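Side-chain contacts in outer membrane protein YopM (Yersinia pestis, PDB 1JL5), which probably acts as a secreted leucine-rich-repeat effector that alters host cell physiology and promotes bacterial survival in host tissues: residues S35-E38 with Y39-W43; A42-E45 with W46-A50; L96-S99 with C100-L103; I178-G181 with N182-L185; L342-S345 with F346-L349. All coordinates share one frame; numbering follows the deposited sequence.

Contact 1 of 5, residues S35-E38 with Y39-W43; sequences SKTE and YYNAW
Lys36 and Tyr40, one turn apart on the helix, lie side by side and point the same way. Lys36 CB sits over a face of the Tyr40 ring, 3.9 Å from its centroid, a CH-pi contact. With CG anti to the carbonyl carbon (chi1 -68°) and the chain extended beyond it, the lysine runs along the ring until its CD lies 3.4 Å from Tyr40 OH; that hydroxyl is hydrogen-bonded to Asp70. Beneath this pair the backbone is tight, Tyr40 N reaching Lys36 O at 2.6 Å. The solvent side is looser: Thr37 CG2 merely lies alongside the Asn41 amide, 3.6 Å from its ND2. At the exposed N-terminal end of the helix Ser35 and Glu38 form a capping box. Ser35 OG accepts from Glu38 N at 3.1 Å, and Ser35 N donates at 2.9 Å to the anti lone pair of Glu38 OE1, so each of the two residues ties down the other's backbone N-H. The N-terminal half of helix 36-48 packs through Tyr39 and Trp43 on Leu69 of helix 58-71, while Arg66 of the same helix makes a cation-pi contact with Tyr40. On another side Tyr39 meets Glu88 and Pro91 in the loop leading to strand 95-97.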
loop_
_atom_site.group_PDB
_atom_site.type_symbol
_atom_site.label_atom_id
_atom_site.label_comp_id
_atom_site.label_asym_id
_atom_site.label_seq_id
_atom_site.Cartn_x
_atom_site.Cartn_y
_atom_site.Cartn_z
ATOM N N SER A 35 -21.016 22.774 47.978
ATOM C CA SER A 35 -21.997 23.599 47.290
ATOM C C SER A 35 -21.565 23.710 45.837
ATOM O O SER A 35 -20.415 23.429 45.509
ATOM C CB SER A 35 -22.017 24.991 47.905
ATOM O OG SER A 35 -20.749 25.598 47.734
ATOM N N LYS A 36 -22.475 24.126 44.967
ATOM C CA LYS A 36 -22.119 24.275 43.568
ATOM C C LYS A 36 -20.931 25.219 43.473
ATOM O O LYS A 36 -19.978 24.972 42.731
ATOM C CB LYS A 36 -23.285 24.852 42.772
ATOM C CG LYS A 36 -24.471 23.924 42.630
ATOM C CD LYS A 36 -25.518 24.576 41.751
ATOM C CE LYS A 36 -26.757 23.722 41.627
ATOM N NZ LYS A 36 -27.778 24.412 40.784
ATOM N N THR A 37 -20.996 26.300 44.239
ATOM C CA THR A 37 -19.938 27.295 44.235
ATOM C C THR A 37 -18.591 26.671 44.528
ATOM O O THR A 37 -17.602 26.988 43.876
ATOM C CB THR A 37 -20.228 28.401 45.253
ATOM O OG1 THR A 37 -21.405 29.102 44.843
ATOM C CG2 THR A 37 -19.072 29.374 45.330
ATOM N N GLU A 38 -18.547 25.782 45.511
ATOM C CA GLU A 38 -17.295 25.129 45.828
ATOM C C GLU A 38 -16.838 24.315 44.622
ATOM O O GLU A 38 -15.662 24.315 44.280
ATOM C CB GLU A 38 -17.456 24.234 47.053
ATOM C CG GLU A 38 -17.662 25.026 48.328
ATOM C CD GLU A 38 -17.748 24.144 49.547
ATOM O OE1 GLU A 38 -18.685 23.331 49.620
ATOM O OE2 GLU A 38 -16.876 24.265 50.429
ATOM N N TYR A 39 -17.767 23.629 43.968
ATOM C CA TYR A 39 -17.396 22.855 42.789
ATOM C C TYR A 39 -16.955 23.796 41.687
ATOM O O TYR A 39 -15.893 23.614 41.096
ATOM C CB TYR A 39 -18.567 22.005 42.300
ATOM C CG TYR A 39 -18.730 20.744 43.095
ATOM C CD1 TYR A 39 -17.742 19.763 43.080
ATOM C CD2 TYR A 39 -19.849 20.541 43.895
ATOM C CE1 TYR A 39 -17.864 18.614 43.843
ATOM C CE2 TYR A 39 -19.981 19.395 44.661
ATOM C CZ TYR A 39 -18.985 18.437 44.630
ATOM O OH TYR A 39 -19.113 17.297 45.383
ATOM N N TYR A 40 -17.771 24.811 41.426
ATOM C CA TYR A 40 -17.455 25.785 40.394
ATOM C C TYR A 40 -16.076 26.355 40.598
ATOM O O TYR A 40 -15.274 26.428 39.673
ATOM C CB TYR A 40 -18.428 26.956 40.422
ATOM C CG TYR A 40 -19.859 26.621 40.127
ATOM C CD1 TYR A 40 -20.212 25.444 39.466
ATOM C CD2 TYR A 40 -20.868 27.521 40.457
ATOM C CE1 TYR A 40 -21.537 25.180 39.142
ATOM C CE2 TYR A 40 -22.183 27.270 40.139
ATOM C CZ TYR A 40 -22.515 26.103 39.482
ATOM O OH TYR A 40 -23.830 25.887 39.160
ATOM N N ASN A 41 -15.812 26.778 41.825
ATOM C CA ASN A 41 -14.537 27.380 42.149
ATOM C C ASN A 41 -13.427 26.363 42.095
ATOM O O ASN A 41 -12.326 26.667 41.653
ATOM C CB ASN A 41 -14.617 28.040 43.520
ATOM C CG ASN A 41 -15.545 29.231 43.520
ATOM O OD1 ASN A 41 -16.238 29.474 42.536
ATOM N ND2 ASN A 41 -15.566 29.977 44.614
ATOM N N ALA A 42 -13.709 25.152 42.549
ATOM C CA ALA A 42 -12.699 24.109 42.506
ATOM C C ALA A 42 -12.390 23.897 41.029
ATOM O O ALA A 42 -11.233 23.787 40.626
ATOM C CB ALA A 42 -13.235 22.826 43.127
ATOM N N TRP A 43 -13.440 23.885 40.220
ATOM C CA TRP A 43 -13.288 23.674 38.792
ATOM C C TRP A 43 -12.612 24.833 38.085
ATOM O O TRP A 43 -11.790 24.625 37.195
ATOM C CB TRP A 43 -14.647 23.383 38.168
ATOM C CG TRP A 43 -15.232 22.129 38.715
ATOM C CD1 TRP A 43 -14.546 21.090 39.271
ATOM C CD2 TRP A 43 -16.611 21.757 38.732
ATOM N NE1 TRP A 43 -15.410 20.092 39.631
ATOM C CE2 TRP A 43 -16.686 20.472 39.312
ATOM C CE3 TRP A 43 -17.790 22.377 38.313
ATOM C CZ2 TRP A 43 -17.895 19.798 39.483
ATOM C CZ3 TRP A 43 -18.993 21.706 38.483
ATOM C CH2 TRP A 43 -19.035 20.430 39.063
#

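Contact 2 of 5, residues A42-E45 with W46-A50; sequences AWSE and WERNA
Arg48 lays its guanidinium across the backbone of Ser44, one turn back, with Ser44 C over one of its faces and Ser44 CB 3.5 Å from NH2. The arginine chain is extended from CG to NE, and with CG anti to the carbonyl carbon it runs back along the helix surface toward the preceding turn. There NH1 forms a salt bridge with Glu45 OE1 at 3.0 Å, the carboxylate oxygen lying at the edge of the guanidinium and near its plane. The glutamate reaches it through a bend at chi2 (51°), which folds the carboxylate back beside its own helix; the two side chains cross at about a right angle, their flat groups turned 38° apart. This pair is on the exposed side. Trp43 and Trp46 leave the helix in another direction and are buried. Trp46 presents an edge to Trp43 O, which lies in the ring plane 3.6 Å from CE3, and its NE1 is hydrogen-bonded to Ser85, whereas Trp43 NE1 binds Glu88 O. Along the backbone Glu47 N donates to Trp43 O at 2.6 Å, and the bond from Asn49 N to Glu45 O at 2.9 Å, where the helix ends, is more bent (133°). Glu45 and Arg48 form an i to i+3 salt bridge on the outer face of an amphipathic helix, whose tryptophans pack on helix 58-71 and the first repeat of the leucine-rich-repeat solenoid.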
loop_
_atom_site.group_PDB
_atom_site.type_symbol
_atom_site.label_atom_id
_atom_site.label_comp_id
_atom_site.label_asym_id
_atom_site.label_seq_id
_atom_site.Cartn_x
_atom_site.Cartn_y
_atom_site.Cartn_z
ATOM N N ALA A 42 -13.709 25.152 42.549
ATOM C CA ALA A 42 -12.699 24.109 42.506
ATOM C C ALA A 42 -12.390 23.897 41.029
ATOM O O ALA A 42 -11.233 23.787 40.626
ATOM C CB ALA A 42 -13.235 22.826 43.127
ATOM N N TRP A 43 -13.440 23.885 40.220
ATOM C CA TRP A 43 -13.288 23.674 38.792
ATOM C C TRP A 43 -12.612 24.833 38.085
ATOM O O TRP A 43 -11.790 24.625 37.195
ATOM C CB TRP A 43 -14.647 23.383 38.168
ATOM C CG TRP A 43 -15.232 22.129 38.715
ATOM C CD1 TRP A 43 -14.546 21.090 39.271
ATOM C CD2 TRP A 43 -16.611 21.757 38.732
ATOM N NE1 TRP A 43 -15.410 20.092 39.631
ATOM C CE2 TRP A 43 -16.686 20.472 39.312
ATOM C CE3 TRP A 43 -17.790 22.377 38.313
ATOM C CZ2 TRP A 43 -17.895 19.798 39.483
ATOM C CZ3 TRP A 43 -18.993 21.706 38.483
ATOM C CH2 TRP A 43 -19.035 20.430 39.063
ATOM N N SER A 44 -12.951 26.054 38.481
ATOM C CA SER A 44 -12.335 27.216 37.868
ATOM C C SER A 44 -10.873 27.259 38.259
ATOM O O SER A 44 -10.031 27.679 37.474
ATOM C CB SER A 44 -13.048 28.489 38.308
ATOM O OG SER A 44 -14.353 28.507 37.751
ATOM N N GLU A 45 -10.570 26.815 39.473
ATOM C CA GLU A 45 -9.191 26.802 39.941
ATOM C C GLU A 45 -8.451 25.780 39.090
ATOM O O GLU A 45 -7.349 26.024 38.600
ATOM C CB GLU A 45 -9.138 26.401 41.413
ATOM C CG GLU A 45 -7.749 26.445 42.031
ATOM C CD GLU A 45 -7.043 27.772 41.793
ATOM O OE1 GLU A 45 -7.719 28.826 41.803
ATOM O OE2 GLU A 45 -5.805 27.760 41.608
ATOM N N TRP A 46 -9.078 24.624 38.923
ATOM C CA TRP A 46 -8.504 23.563 38.121
ATOM C C TRP A 46 -8.322 24.107 36.710
ATOM O O TRP A 46 -7.281 23.921 36.088
ATOM C CB TRP A 46 -9.447 22.369 38.106
ATOM C CG TRP A 46 -9.106 21.366 37.075
ATOM C CD1 TRP A 46 -8.094 20.452 37.116
ATOM C CD2 TRP A 46 -9.776 21.173 35.833
ATOM N NE1 TRP A 46 -8.095 19.698 35.974
ATOM C CE2 TRP A 46 -9.117 20.122 35.164
ATOM C CE3 TRP A 46 -10.872 21.791 35.214
ATOM C CZ2 TRP A 46 -9.520 19.667 33.910
ATOM C CZ3 TRP A 46 -11.275 21.336 33.965
ATOM C CH2 TRP A 46 -10.596 20.286 33.326
ATOM N N GLU A 47 -9.338 24.793 36.212
ATOM C CA GLU A 47 -9.259 25.359 34.884
ATOM C C GLU A 47 -8.065 26.292 34.758
ATOM O O GLU A 47 -7.312 26.208 33.790
ATOM C CB GLU A 47 -10.525 26.131 34.565
ATOM C CG GLU A 47 -10.565 26.635 33.149
ATOM C CD GLU A 47 -11.805 27.431 32.887
ATOM O OE1 GLU A 47 -12.825 27.160 33.550
ATOM O OE2 GLU A 47 -11.770 28.320 32.015
ATOM N N ARG A 48 -7.898 27.180 35.738
ATOM C CA ARG A 48 -6.793 28.138 35.730
ATOM C C ARG A 48 -5.454 27.430 35.796
ATOM O O ARG A 48 -4.444 27.963 35.345
ATOM C CB ARG A 48 -6.881 29.098 36.924
ATOM C CG ARG A 48 -8.212 29.793 37.080
ATOM C CD ARG A 48 -8.163 30.925 38.097
ATOM N NE ARG A 48 -9.505 31.430 38.377
ATOM C CZ ARG A 48 -10.323 30.907 39.284
ATOM N NH1 ARG A 48 -9.932 29.868 40.013
ATOM N NH2 ARG A 48 -11.540 31.411 39.452
ATOM N N ASN A 49 -5.442 26.236 36.376
ATOM C CA ASN A 49 -4.204 25.486 36.505
ATOM C C ASN A 49 -3.876 24.727 35.245
ATOM O O ASN A 49 -2.911 23.968 35.203
ATOM C CB ASN A 49 -4.280 24.511 37.674
ATOM C CG ASN A 49 -4.411 25.215 38.995
ATOM O OD1 ASN A 49 -4.025 26.374 39.130
ATOM N ND2 ASN A 49 -4.945 24.515 39.989
ATOM N N ALA A 50 -4.692 24.918 34.219
ATOM C CA ALA A 50 -4.447 24.247 32.960
ATOM C C ALA A 50 -3.031 24.589 32.531
ATOM O O ALA A 50 -2.686 25.763 32.392
ATOM C CB ALA A 50 -5.422 24.723 31.921
#

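Contact 3 of 5, residues L96-S99 with C100-L103; sequences LVAS and CNSL
Asn101 turns its side chain back into the loop, toward Ala98 and Ser99. Its CB already lies 3.9 Å from Ala98 O. CG, placed anti to the carbonyl carbon, stands 3.8 Å from both Ala98 O and Ser99 O, and at the tip ND2 closes to 2.8 Å from Ala98 O in a hydrogen bond. The bond is fairly straight at the hydrogen (154°), and the oxygen lies close to the amide plane; seen from the carbonyl, however, the donor stands above its plane, 72° out of it, and not on a lone pair. ND2 also donates to Leu78 O of the preceding repeat, while OD1 accepts from Leu81 N and Leu83 N. The buried amide is thus gripped at both ends and its rotation is fixed. Ala98 O in turn accepts a second hydrogen bond, from Asn121 of the next repeat. On the inner side, the methyl of Ala98 touches Leu103 CD1 at 3.7 Å and ND2 of Asn101 at the same distance, so the apolar and polar parts of the loop meet at this alanine. Between Ser99 and Asn101, Cys100 turns the chain with phi and psi both positive, in the left-handed region. Strand, turn, asparagine and inward leucine together make the leucine-rich-repeat consensus loop, here in LRR 2, with the asparagines of successive repeats stacked as an asparagine ladder.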
loop_
_atom_site.group_PDB
_atom_site.type_symbol
_atom_site.label_atom_id
_atom_site.label_comp_id
_atom_site.label_asym_id
_atom_site.label_seq_id
_atom_site.Cartn_x
_atom_site.Cartn_y
_atom_site.Cartn_z
ATOM N N LEU A 96 -18.595 8.625 34.290
ATOM C CA LEU A 96 -17.518 9.543 33.984
ATOM C C LEU A 96 -16.936 9.148 32.643
ATOM O O LEU A 96 -16.340 8.085 32.503
ATOM C CB LEU A 96 -16.412 9.483 35.032
ATOM C CG LEU A 96 -15.164 10.268 34.607
ATOM C CD1 LEU A 96 -15.528 11.735 34.383
ATOM C CD2 LEU A 96 -14.082 10.135 35.663
ATOM N N VAL A 97 -17.132 10.002 31.650
ATOM C CA VAL A 97 -16.592 9.754 30.330
ATOM C C VAL A 97 -15.545 10.833 30.115
ATOM O O VAL A 97 -15.873 11.986 29.840
ATOM C CB VAL A 97 -17.682 9.858 29.248
ATOM C CG1 VAL A 97 -17.094 9.524 27.887
ATOM C CG2 VAL A 97 -18.829 8.912 29.579
ATOM N N ALA A 98 -14.283 10.461 30.278
ATOM C CA ALA A 98 -13.182 11.396 30.103
ATOM C C ALA A 98 -12.182 10.756 29.161
ATOM O O ALA A 98 -10.972 10.793 29.380
ATOM C CB ALA A 98 -12.535 11.698 31.446
ATOM N N SER A 99 -12.708 10.157 28.105
ATOM C CA SER A 99 -11.879 9.497 27.118
ATOM C C SER A 99 -11.033 10.514 26.380
ATOM O O SER A 99 -11.382 11.690 26.296
ATOM C CB SER A 99 -12.757 8.760 26.110
ATOM O OG SER A 99 -13.715 7.962 26.777
ATOM N N CYS A 100 -9.912 10.046 25.854
ATOM C CA CYS A 100 -9.019 10.882 25.076
ATOM C C CYS A 100 -8.589 12.176 25.739
ATOM O O CYS A 100 -8.892 13.262 25.265
ATOM C CB CYS A 100 -9.664 11.181 23.726
ATOM S SG CYS A 100 -10.125 9.674 22.840
ATOM N N ASN A 101 -7.881 12.047 26.846
ATOM C CA ASN A 101 -7.355 13.195 27.549
ATOM C C ASN A 101 -5.948 12.759 27.894
ATOM O O ASN A 101 -5.466 11.769 27.348
ATOM C CB ASN A 101 -8.177 13.491 28.803
ATOM C CG ASN A 101 -9.505 14.152 28.481
ATOM O OD1 ASN A 101 -9.545 15.274 27.979
ATOM N ND2 ASN A 101 -10.598 13.455 28.760
ATOM N N SER A 102 -5.287 13.487 28.780
ATOM C CA SER A 102 -3.932 13.134 29.174
ATOM C C SER A 102 -3.929 12.823 30.649
ATOM O O SER A 102 -2.946 13.071 31.347
ATOM C CB SER A 102 -2.978 14.287 28.904
ATOM O OG SER A 102 -2.958 14.597 27.530
ATOM N N LEU A 103 -5.042 12.285 31.123
ATOM C CA LEU A 103 -5.169 11.952 32.528
ATOM C C LEU A 103 -4.117 10.941 32.933
ATOM O O LEU A 103 -4.000 9.879 32.334
ATOM C CB LEU A 103 -6.560 11.393 32.808
ATOM C CG LEU A 103 -7.712 12.325 32.434
ATOM C CD1 LEU A 103 -9.027 11.627 32.690
ATOM C CD2 LEU A 103 -7.616 13.619 33.236
#

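Contact 4 of 5, residues I178-G181 with N182-L185; sequences IAAG and NNQL
The backbone leaves strand 177-179 at Ala180 and turns sharply at Asn182, whose phi and psi are both positive (54° and 57°). That left-handed conformation brings the following residues round, so that Asn183 and Leu185 direct their CB atoms back toward the first segment. Gly181, just before the turn, has no side chain, and its carbonyl oxygen lies 3.1 Å from Asn183 ND2. The same nitrogen hydrogen-bonds Ala180 O at 2.9 Å, nearly straight at the hydrogen (162°), with the oxygen close to the amide plane but the donor well above the plane of the carbonyl. This is the asparagine of the leucine-rich-repeat consensus, here in LRR 6: its ND2 also reaches Val160 O and its OD1 accepts from Leu165 N, both in the preceding repeat, while Asn205 of the next repeat donates to Ala180 O and accepts from Leu185 N. Ala180 O, the Asn183 amide and Leu185 N are thereby bonded from one coil to another. Against this polar layer lies an apolar one. Leu185, with CG anti to the carbonyl carbon and CD1 extended, places that methyl 3.6 Å from Ala180 CB and equally near Ala180 O, covering the alanine at the start of the loop. The end of the Asn182 side chain leads away from the first segment, CG being anti to the backbone N, and lies about 3 Å from a bound calcium ion.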
loop_
_atom_site.group_PDB
_atom_site.type_symbol
_atom_site.label_atom_id
_atom_site.label_comp_id
_atom_site.label_asym_id
_atom_site.label_seq_id
_atom_site.Cartn_x
_atom_site.Cartn_y
_atom_site.Cartn_z
ATOM N N ILE A 178 -14.847 -8.447 28.979
ATOM C CA ILE A 178 -13.541 -7.959 29.335
ATOM C C ILE A 178 -12.661 -7.909 28.103
ATOM O O ILE A 178 -12.484 -8.901 27.391
ATOM C CB ILE A 178 -12.851 -8.804 30.415
ATOM C CG1 ILE A 178 -11.520 -8.136 30.777
ATOM C CG2 ILE A 178 -12.651 -10.236 29.934
ATOM C CD1 ILE A 178 -10.847 -8.698 31.991
ATOM N N ALA A 179 -12.157 -6.714 27.833
ATOM C CA ALA A 179 -11.256 -6.493 26.724
ATOM C C ALA A 179 -9.972 -6.150 27.447
ATOM O O ALA A 179 -9.895 -5.143 28.146
ATOM C CB ALA A 179 -11.729 -5.323 25.876
ATOM N N ALA A 180 -8.983 -7.021 27.327
ATOM C CA ALA A 180 -7.696 -6.810 27.966
ATOM C C ALA A 180 -6.642 -7.041 26.900
ATOM O O ALA A 180 -5.502 -7.399 27.186
ATOM C CB ALA A 180 -7.514 -7.783 29.110
ATOM N N GLY A 181 -7.052 -6.844 25.657
ATOM C CA GLY A 181 -6.145 -7.035 24.552
ATOM C C GLY A 181 -5.067 -5.975 24.547
ATOM O O GLY A 181 -5.199 -4.927 25.177
ATOM N N ASN A 182 -3.990 -6.263 23.829
ATOM C CA ASN A 182 -2.874 -5.350 23.705
ATOM C C ASN A 182 -2.348 -4.924 25.059
ATOM O O ASN A 182 -2.304 -3.741 25.402
ATOM C CB ASN A 182 -3.269 -4.125 22.887
ATOM C CG ASN A 182 -2.062 -3.399 22.319
ATOM O OD1 ASN A 182 -2.165 -2.261 21.857
ATOM N ND2 ASN A 182 -0.907 -4.063 22.340
ATOM N N ASN A 183 -1.972 -5.918 25.839
ATOM C CA ASN A 183 -1.395 -5.690 27.139
ATOM C C ASN A 183 -0.187 -6.596 27.151
ATOM O O ASN A 183 0.313 -6.961 26.090
ATOM C CB ASN A 183 -2.391 -6.047 28.238
ATOM C CG ASN A 183 -3.258 -4.867 28.622
ATOM O OD1 ASN A 183 -2.789 -3.942 29.274
ATOM N ND2 ASN A 183 -4.512 -4.877 28.193
ATOM N N GLN A 184 0.285 -6.967 28.329
ATOM C CA GLN A 184 1.449 -7.831 28.412
ATOM C C GLN A 184 1.070 -9.015 29.273
ATOM O O GLN A 184 1.882 -9.558 30.018
ATOM C CB GLN A 184 2.612 -7.049 29.013
ATOM C CG GLN A 184 2.896 -5.771 28.240
ATOM C CD GLN A 184 3.716 -4.765 29.022
ATOM O OE1 GLN A 184 3.980 -3.660 28.544
ATOM N NE2 GLN A 184 4.125 -5.140 30.229
ATOM N N LEU A 185 -0.190 -9.407 29.158
ATOM C CA LEU A 185 -0.700 -10.522 29.922
ATOM C C LEU A 185 -0.039 -11.807 29.466
ATOM O O LEU A 185 0.013 -12.110 28.275
ATOM C CB LEU A 185 -2.212 -10.633 29.747
ATOM C CG LEU A 185 -3.007 -9.376 30.109
ATOM C CD1 LEU A 185 -4.487 -9.622 29.851
ATOM C CD2 LEU A 185 -2.760 -9.010 31.571
#

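Contact 5 of 5, residues L342-S345 with F346-L349; sequences LIAS and FNHL
Ser345 OG approaches the Phe346 ring obliquely, 3.6 Å from CD2; the ring also stacks with that of Tyr366 in the next repeat. Ser345 OG sits between its own backbone N and carbonyl carbon (chi1 53°) and is hydrogen-bonded to Ser325 of the preceding repeat. The second flat group, the Asn347 amide, is used at its edge: ND2 donates to Ala344 O at 2.9 Å, with the oxygen close to the amide plane and a nearly straight bond (164° at the hydrogen). From the carbonyl the donor rises 71° out of plane, away from the lone pairs. ND2 also bonds Val324 O, and OD1 accepts from Leu329 N, which fixes the buried amide against rotation. Beside it Leu349 CD1 meets Ala344 CB at 3.7 Å, the inward apolar contact of the loop, while Phe346 is exposed on the outside, about 4 Å from the side chain of Asn326, a calcium-binding residue. His348 NE2 hydrogen-bonds Ser206 of another subunit. Asn367, following strand 361-363, donates to Ala344 O and accepts from Leu349 N. Strand 341-343, from which this loop of LRR 14 departs, runs parallel between strands 321-323 and 361-363.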
loop_
_atom_site.group_PDB
_atom_site.type_symbol
_atom_site.label_atom_id
_atom_site.label_comp_id
_atom_site.label_asym_id
_atom_site.label_seq_id
_atom_site.Cartn_x
_atom_site.Cartn_y
_atom_site.Cartn_z
ATOM N N LEU A 342 -14.653 -12.024 -4.544
ATOM C CA LEU A 342 -13.748 -13.091 -4.883
ATOM C C LEU A 342 -12.343 -12.524 -4.921
ATOM O O LEU A 342 -12.006 -11.709 -5.785
ATOM C CB LEU A 342 -14.086 -13.707 -6.241
ATOM C CG LEU A 342 -13.068 -14.773 -6.667
ATOM C CD1 LEU A 342 -12.930 -15.828 -5.579
ATOM C CD2 LEU A 342 -13.497 -15.414 -7.977
ATOM N N ILE A 343 -11.538 -12.926 -3.951
ATOM C CA ILE A 343 -10.153 -12.501 -3.912
ATOM C C ILE A 343 -9.392 -13.795 -4.087
ATOM O O ILE A 343 -9.332 -14.611 -3.177
ATOM C CB ILE A 343 -9.767 -11.860 -2.570
ATOM C CG1 ILE A 343 -10.647 -10.638 -2.288
ATOM C CG2 ILE A 343 -8.306 -11.425 -2.615
ATOM C CD1 ILE A 343 -12.021 -10.980 -1.781
ATOM N N ALA A 344 -8.847 -13.994 -5.279
ATOM C CA ALA A 344 -8.107 -15.202 -5.591
ATOM C C ALA A 344 -6.804 -14.797 -6.260
ATOM O O ALA A 344 -6.204 -15.552 -7.026
ATOM C CB ALA A 344 -8.924 -16.092 -6.508
ATOM N N SER A 345 -6.382 -13.579 -5.962
ATOM C CA SER A 345 -5.146 -13.049 -6.498
ATOM C C SER A 345 -3.978 -13.873 -5.973
ATOM O O SER A 345 -4.105 -14.589 -4.978
ATOM C CB SER A 345 -4.988 -11.607 -6.048
ATOM O OG SER A 345 -5.118 -11.554 -4.643
ATOM N N PHE A 346 -2.842 -13.768 -6.649
ATOM C CA PHE A 346 -1.644 -14.485 -6.243
ATOM C C PHE A 346 -1.875 -15.975 -6.127
ATOM O O PHE A 346 -1.628 -16.599 -5.095
ATOM C CB PHE A 346 -1.139 -13.924 -4.924
ATOM C CG PHE A 346 -0.726 -12.499 -5.015
ATOM C CD1 PHE A 346 0.430 -12.145 -5.708
ATOM C CD2 PHE A 346 -1.490 -11.500 -4.421
ATOM C CE1 PHE A 346 0.817 -10.815 -5.806
ATOM C CE2 PHE A 346 -1.111 -10.169 -4.514
ATOM C CZ PHE A 346 0.047 -9.826 -5.208
ATOM N N ASN A 347 -2.379 -16.538 -7.208
ATOM C CA ASN A 347 -2.614 -17.958 -7.274
ATOM C C ASN A 347 -2.128 -18.363 -8.633
ATOM O O ASN A 347 -1.536 -17.557 -9.338
ATOM C CB ASN A 347 -4.091 -18.269 -7.099
ATOM C CG ASN A 347 -4.462 -18.414 -5.652
ATOM O OD1 ASN A 347 -4.090 -19.392 -5.010
ATOM N ND2 ASN A 347 -5.173 -17.433 -5.120
ATOM N N HIS A 348 -2.373 -19.607 -9.001
ATOM C CA HIS A 348 -1.932 -20.089 -10.287
ATOM C C HIS A 348 -3.135 -20.365 -11.167
ATOM O O HIS A 348 -3.199 -21.381 -11.853
ATOM C CB HIS A 348 -1.126 -21.361 -10.116
ATOM C CG HIS A 348 -0.056 -21.513 -11.140
ATOM N ND1 HIS A 348 1.191 -20.948 -10.989
ATOM C CD2 HIS A 348 -0.064 -22.095 -12.359
ATOM C CE1 HIS A 348 1.905 -21.176 -12.074
ATOM N NE2 HIS A 348 1.167 -21.870 -12.922
ATOM N N LEU A 349 -4.093 -19.452 -11.137
ATOM C CA LEU A 349 -5.300 -19.609 -11.927
ATOM C C LEU A 349 -5.070 -19.286 -13.391
ATOM O O LEU A 349 -4.559 -18.223 -13.728
ATOM C CB LEU A 349 -6.402 -18.704 -11.385
ATOM C CG LEU A 349 -6.735 -18.908 -9.912
ATOM C CD1 LEU A 349 -7.854 -17.961 -9.528
ATOM C CD2 LEU A 349 -7.119 -20.366 -9.657
#

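How the contacts relate
Contacts 1 and 2 are successive parts of helix 36-48, sharing Ala42 and Trp43, with centres about 10 Å apart. Contacts 3, 4 and 5 are the same turn repeated in LRR 2, LRR 6 and LRR 14: each asparagine, alanine and leucine has its counterpart, while the turn residue changes from Cys100 to Asn182 to Phe346. Contact 3 lies about 16 Å from contact 2, between centres, near the helical end. The centres of contacts 3 and 4 are about 19 Å apart, those of contacts 4 and 5 about 35 Å, and those of contacts 3 and 5 about 46 Å. In contacts 4 and 5 a calcium ion lies near the turn residue, about 3 Å from the side chain of Asn182 and about 5 Å from that of Phe346.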